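Local coordinates for elicitor protein Hrip2 (Magnaporthe oryzae, PDB 5FID) that acts as a fungal protein elicitor, probably perceived by plants as a trigger of defence responses, at residues Glu42-Ser47 and Ile65-Ser70; Ser81-Asn86 and Cys113-Asp118. The protein carries 1 engineered substitution. All coordinates share one frame; numbering follows the deposited sequence.

Interaction 1: residues Glu42-Ser47 and Ile65-Ser70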
loop_
_atom_site.group_PDB
_atom_site.type_symbol
_atom_site.label_atom_id
_atom_site.label_comp_id
_atom_site.label_asym_id
_atom_site.label_seq_id
_atom_site.Cartn_x
_atom_site.Cartn_y
_atom_site.Cartn_z
ATOM N N GLU A 42 11.873 -4.247 17.034
ATOM C CA GLU A 42 10.853 -4.014 18.055
ATOM C C GLU A 42 9.609 -4.806 17.703
ATOM O O GLU A 42 9.362 -5.088 16.535
ATOM C CB GLU A 42 10.506 -2.522 18.154
ATOM C CG GLU A 42 9.761 -1.958 16.940
ATOM C CD GLU A 42 9.296 -0.527 17.182
ATOM O OE1 GLU A 42 9.744 0.074 18.192
ATOM O OE2 GLU A 42 8.480 0.003 16.387
ATOM N N ASP A 43 8.834 -5.188 18.714
ATOM C CA ASP A 43 7.524 -5.758 18.453
ATOM C C ASP A 43 6.658 -4.725 17.765
ATOM O O ASP A 43 6.756 -3.533 18.072
ATOM C CB ASP A 43 6.828 -6.138 19.754
ATOM C CG ASP A 43 7.511 -7.259 20.475
ATOM O OD1 ASP A 43 8.492 -7.820 19.939
ATOM O OD2 ASP A 43 7.046 -7.596 21.585
ATOM N N PHE A 44 5.798 -5.182 16.858
ATOM C CA PHE A 44 4.812 -4.312 16.226
ATOM C C PHE A 44 3.983 -3.583 17.267
ATOM O O PHE A 44 3.376 -4.205 18.152
ATOM C CB PHE A 44 3.855 -5.128 15.357
ATOM C CG PHE A 44 4.140 -5.050 13.886
ATOM C CD1 PHE A 44 5.432 -4.874 13.419
ATOM C CD2 PHE A 44 3.104 -5.157 12.969
ATOM C CE1 PHE A 44 5.682 -4.811 12.055
ATOM C CE2 PHE A 44 3.346 -5.085 11.607
ATOM C CZ PHE A 44 4.636 -4.915 11.152
ATOM N N ARG A 45 3.941 -2.262 17.150
ATOM C CA ARG A 45 3.119 -1.460 18.031
ATOM C C ARG A 45 1.731 -1.418 17.438
ATOM O O ARG A 45 1.578 -1.262 16.230
ATOM C CB ARG A 45 3.703 -0.060 18.179
ATOM C CG ARG A 45 5.052 -0.069 18.878
ATOM C CD ARG A 45 5.774 1.252 18.737
ATOM N NE ARG A 45 7.108 1.159 19.320
ATOM C CZ ARG A 45 7.372 1.324 20.609
ATOM N NH1 ARG A 45 6.395 1.602 21.458
ATOM N NH2 ARG A 45 8.618 1.212 21.045
ATOM N N LYS A 46 0.736 -1.590 18.302
ATOM C CA LYS A 46 -0.658 -1.691 17.904
ATOM C C LYS A 46 -1.057 -0.522 17.011
ATOM O O LYS A 46 -1.689 -0.709 15.970
ATOM C CB LYS A 46 -1.525 -1.721 19.166
ATOM C CG LYS A 46 -2.994 -2.008 18.946
ATOM C CD LYS A 46 -3.753 -1.779 20.248
ATOM C CE LYS A 46 -3.430 -0.397 20.810
ATOM N NZ LYS A 46 -3.890 -0.195 22.219
ATOM N N SER A 47 -0.647 0.674 17.416
ATOM C CA SER A 47 -0.983 1.916 16.719
ATOM C C SER A 47 -0.170 2.167 15.456
ATOM O O SER A 47 -0.474 3.087 14.699
ATOM C CB SER A 47 -0.778 3.114 17.654
ATOM O OG SER A 47 0.612 3.323 17.975
ATOM N N ILE A 65 11.066 4.411 8.266
ATOM C CA ILE A 65 10.286 3.241 7.908
ATOM C C ILE A 65 8.989 3.375 8.667
ATOM O O ILE A 65 8.986 3.438 9.897
ATOM C CB ILE A 65 10.991 1.947 8.351
ATOM C CG1 ILE A 65 12.322 1.799 7.596
ATOM C CG2 ILE A 65 10.084 0.738 8.107
ATOM C CD1 ILE A 65 13.434 1.265 8.438
ATOM N N GLY A 66 7.877 3.445 7.947
ATOM C CA GLY A 66 6.597 3.574 8.614
ATOM C C GLY A 66 5.842 2.270 8.504
ATOM O O GLY A 66 5.883 1.625 7.463
ATOM N N TYR A 67 5.158 1.871 9.568
ATOM C CA TYR A 67 4.300 0.699 9.484
ATOM C C TYR A 67 3.019 0.898 10.279
ATOM O O TYR A 67 2.987 1.668 11.230
ATOM C CB TYR A 67 5.038 -0.556 9.962
ATOM C CG TYR A 67 5.327 -0.596 11.446
ATOM C CD1 TYR A 67 6.539 -0.138 11.949
ATOM C CD2 TYR A 67 4.401 -1.110 12.342
ATOM C CE1 TYR A 67 6.820 -0.188 13.314
ATOM C CE2 TYR A 67 4.663 -1.153 13.696
ATOM C CZ TYR A 67 5.872 -0.698 14.180
ATOM O OH TYR A 67 6.126 -0.753 15.536
ATOM N N SER A 68 1.964 0.199 9.876
ATOM C CA SER A 68 0.725 0.161 10.648
ATOM C C SER A 68 -0.034 -1.095 10.231
ATOM O O SER A 68 0.368 -1.772 9.291
ATOM C CB SER A 68 -0.106 1.419 10.399
ATOM O OG SER A 68 -0.702 1.390 9.112
ATOM N N PHE A 69 -1.112 -1.440 10.923
ATOM C CA PHE A 69 -1.886 -2.590 10.469
ATOM C C PHE A 69 -3.375 -2.476 10.764
ATOM O O PHE A 69 -3.786 -1.757 11.675
ATOM C CB PHE A 69 -1.285 -3.930 10.933
ATOM C CG PHE A 69 -1.238 -4.113 12.422
ATOM C CD1 PHE A 69 -0.296 -3.442 13.196
ATOM C CD2 PHE A 69 -2.105 -5.002 13.043
ATOM C CE1 PHE A 69 -0.250 -3.631 14.577
ATOM C CE2 PHE A 69 -2.063 -5.201 14.414
ATOM C CZ PHE A 69 -1.132 -4.512 15.187
ATOM N N SER A 70 -4.176 -3.165 9.958
ATOM C CA SER A 70 -5.623 -3.067 10.069
ATOM C C SER A 70 -6.238 -4.459 10.137
ATOM O O SER A 70 -5.561 -5.459 9.906
ATOM C CB SER A 70 -6.209 -2.262 8.893
ATOM O OG SER A 70 -6.280 -3.014 7.680
#
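Phe44, Tyr67 and Phe69 form an aromatic cluster where the loop after strand 39-43 meets strand 63-69, between the two sheets. The Phe44 and Tyr67 rings make an offset stack, with centroids 4.5 Å apart and planes at 17°. Tyr67 CD2 lies over the centre of the Phe44 ring, and Phe44 CE1 sits toward the rim of the Tyr67 ring. Phe69 joins through CD1, 3.8 Å from Phe44 CD2. The edge of the Phe69 ring meets the backbone, with Phe69 CE1 3.4 Å from Arg45 O.

The Tyr67 hydroxyl has two partners, both near the ring plane. Tyr67 OH donates to Glu42 OE2 (2.6 Å), from above the carboxylate plane. Tyr67 OH accepts from Arg45 N (3.1 Å, 159°). The Glu42 chain is extended beyond CG and carries the carboxylate out to this hydroxyl. Arg45 approaches the same carboxylate side-on: NE and NH2 both donate to Glu42 OE1 from one face, with NE at 3.1 Å in a salt bridge.

Glu42 OE2 also bonds Ser20. Strand 39-43 pairs with strand 5-10 in one sheet, and Tyr67 packs on Ala6 there. Strand 63-69 belongs to the other sheet, beside strand 49-54. Ser68 packs on Tyr77 of the second subunit.

Interaction 2: residues Ser81-Asn86 and Cys113-Asp118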
loop_
_atom_site.group_PDB
_atom_site.type_symbol
_atom_site.label_atom_id
_atom_site.label_comp_id
_atom_site.label_asym_id
_atom_site.label_seq_id
_atom_site.Cartn_x
_atom_site.Cartn_y
_atom_site.Cartn_z
ATOM N N SER A 81 10.593 5.695 3.433
ATOM C CA SER A 81 10.465 7.105 3.052
ATOM C C SER A 81 11.746 7.910 3.171
ATOM O O SER A 81 12.454 7.820 4.173
ATOM C CB SER A 81 9.381 7.774 3.892
ATOM O OG SER A 81 9.266 9.152 3.577
ATOM N N SER A 82 12.037 8.706 2.142
ATOM C CA SER A 82 13.125 9.681 2.220
ATOM C C SER A 82 12.587 11.109 2.335
ATOM O O SER A 82 13.301 12.068 2.019
ATOM C CB SER A 82 14.045 9.578 1.002
ATOM O OG SER A 82 13.348 9.887 -0.200
ATOM N N GLU A 83 11.345 11.255 2.802
ATOM C CA GLU A 83 10.694 12.568 2.898
ATOM C C GLU A 83 11.365 13.525 3.869
ATOM O O GLU A 83 11.213 14.741 3.748
ATOM C CB GLU A 83 9.226 12.420 3.315
ATOM C CG GLU A 83 8.305 11.860 2.261
ATOM C CD GLU A 83 6.978 11.451 2.855
ATOM O OE1 GLU A 83 6.965 10.524 3.707
ATOM O OE2 GLU A 83 5.949 12.060 2.485
ATOM N N TRP A 84 12.087 12.980 4.844
ATOM C CA TRP A 84 12.790 13.819 5.818
ATOM C C TRP A 84 14.301 13.767 5.639
ATOM O O TRP A 84 15.040 14.366 6.428
ATOM C CB TRP A 84 12.446 13.394 7.251
ATOM C CG TRP A 84 10.961 13.311 7.525
ATOM C CD1 TRP A 84 9.963 13.921 6.826
ATOM C CD2 TRP A 84 10.322 12.566 8.574
ATOM N NE1 TRP A 84 8.738 13.608 7.375
ATOM C CE2 TRP A 84 8.930 12.775 8.448
ATOM C CE3 TRP A 84 10.791 11.736 9.595
ATOM C CZ2 TRP A 84 8.000 12.191 9.319
ATOM C CZ3 TRP A 84 9.867 11.161 10.465
ATOM C CH2 TRP A 84 8.486 11.387 10.316
ATOM N N GLY A 85 14.751 13.045 4.616
ATOM C CA GLY A 85 16.170 12.867 4.359
ATOM C C GLY A 85 16.498 11.422 3.999
ATOM O O GLY A 85 15.633 10.563 4.044
ATOM N N ASN A 86 17.744 11.159 3.620
ATOM C CA ASN A 86 18.218 9.797 3.396
ATOM C C ASN A 86 19.733 9.744 3.392
ATOM O O ASN A 86 20.363 10.024 2.371
ATOM C CB ASN A 86 17.705 9.201 2.082
ATOM C CG ASN A 86 18.150 7.752 1.901
ATOM O OD1 ASN A 86 18.694 7.134 2.832
ATOM N ND2 ASN A 86 17.922 7.200 0.718
ATOM N N CYS A 113 12.887 5.675 -5.931
ATOM C CA CYS A 113 12.399 4.389 -5.424
ATOM C C CYS A 113 11.701 4.533 -4.068
ATOM O O CYS A 113 10.770 3.779 -3.743
ATOM C CB CYS A 113 13.544 3.373 -5.353
ATOM S SG CYS A 113 13.180 1.807 -4.492
ATOM N N TYR A 114 12.150 5.520 -3.296
ATOM C CA TYR A 114 11.616 5.789 -1.976
ATOM C C TYR A 114 10.279 6.505 -2.046
ATOM O O TYR A 114 9.932 7.108 -3.066
ATOM C CB TYR A 114 12.604 6.658 -1.185
ATOM C CG TYR A 114 13.956 6.009 -0.987
ATOM C CD1 TYR A 114 14.931 6.075 -1.971
ATOM C CD2 TYR A 114 14.249 5.321 0.183
ATOM C CE1 TYR A 114 16.170 5.469 -1.797
ATOM C CE2 TYR A 114 15.480 4.713 0.367
ATOM C CZ TYR A 114 16.434 4.789 -0.626
ATOM O OH TYR A 114 17.653 4.182 -0.429
ATOM N N SER A 115 9.537 6.461 -0.947
ATOM C CA SER A 115 8.353 7.294 -0.816
ATOM C C SER A 115 8.817 8.737 -0.723
ATOM O O SER A 115 9.756 9.059 0.018
ATOM C CB SER A 115 7.558 6.922 0.429
ATOM O OG SER A 115 6.283 7.551 0.403
ATOM N N ARG A 116 8.158 9.605 -1.482
ATOM C CA ARG A 116 8.575 10.996 -1.625
ATOM C C ARG A 116 7.393 11.918 -1.364
ATOM O O ARG A 116 6.247 11.487 -1.475
ATOM C CB ARG A 116 9.101 11.218 -3.053
ATOM C CG ARG A 116 10.205 10.258 -3.469
ATOM C CD ARG A 116 11.552 10.593 -2.810
ATOM N NE ARG A 116 11.867 11.994 -3.055
ATOM C CZ ARG A 116 12.132 12.897 -2.116
ATOM N NH1 ARG A 116 12.174 12.555 -0.828
ATOM N NH2 ARG A 116 12.361 14.152 -2.482
ATOM N N PRO A 117 7.665 13.194 -1.043
ATOM C CA PRO A 117 6.574 14.123 -0.737
ATOM C C PRO A 117 5.558 14.175 -1.866
ATOM O O PRO A 117 4.349 14.203 -1.604
ATOM C CB PRO A 117 7.282 15.474 -0.631
ATOM C CG PRO A 117 8.684 15.150 -0.330
ATOM C CD PRO A 117 8.987 13.841 -0.959
ATOM N N ASP A 118 6.050 14.169 -3.101
ATOM C CA ASP A 118 5.195 14.319 -4.274
ATOM C C ASP A 118 4.886 12.999 -4.978
ATOM O O ASP A 118 4.183 12.966 -5.994
ATOM C CB ASP A 118 5.803 15.323 -5.258
ATOM C CG ASP A 118 7.283 15.066 -5.545
ATOM O OD1 ASP A 118 7.963 14.346 -4.772
ATOM O OD2 ASP A 118 7.772 15.624 -6.560
#
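Tyr114 and Arg116 reach from one loop to Ser82 and Asn86 of another, beside a single beta bridge between Ser81 and Ser115. Tyr114 meets this partner loop along its whole length. Tyr114 CB lies 3.5 Å from Ser82 OG, and its CG is next to the same serine. Farther out, Asn86 ND2 stands over one face of the ring. Asn86 ND2 is 3.1 Å from Tyr114 CZ and equally far from Tyr114 CE1 and CE2. The amide and ring planes are 63° apart. At the tip, Tyr114 OH is 3.2 Å from Asn86 ND2, but the angle is too poor for a hydrogen bond. The other end of the amide, Asn86 OD1, accepts from Phe88 N.

Two hydrogen bonds tie Ser82 to the other loop. Ser82 N donates to Ser115 O (3.1 Å, 154°). Ser82 OG accepts from Arg116 NH1 (3.0 Å) and lies tilted out of the guanidinium plane. Arg116 CB points away from Ser82, but bends at chi2 and chi3 fold the chain back to it. Pro117 CD lies over one guanidinium face, toward its rim.

Ser81 OG accepts from Glu83 N, an ST turn, and donates to Glu83 OE1 (2.7 Å). Glu83 CG packs on Pro117 CD at 3.8 Å. Glu83 OE2 forms a salt bridge with Lys120. A type I turn from Ser82 to Gly85 carries the chain away.

Ser81 ends strand 75-81, beside strand 63-69 of the antiparallel sheet, and its backbone bonds Phe64. The loop of Cys113-Asp118 runs from strand 104-106 to strand 123-126, the outermost strand of that sheet, and the Cys106-Cys113 disulfide ties it back to strand 104-106.

In the fold
The two interactions follow one another along the chain: interaction 1 closes before interaction 2 opens. Their centres are 19 Å apart. Their nearest atoms are about 5 Å apart, so they do not touch. They share the antiparallel sheet, in which strand 63-69 of interaction 1 lies next to strand 75-81, whose last residue opens interaction 2. Interaction 1 joins this sheet to the mixed sheet through strand 39-43. Interaction 2 joins two loops, one leaving strand 75-81 and one leading to strand 123-126. Strand 123-126 pairs with strand 75-81, so interaction 2 sits at that edge of the antiparallel sheet.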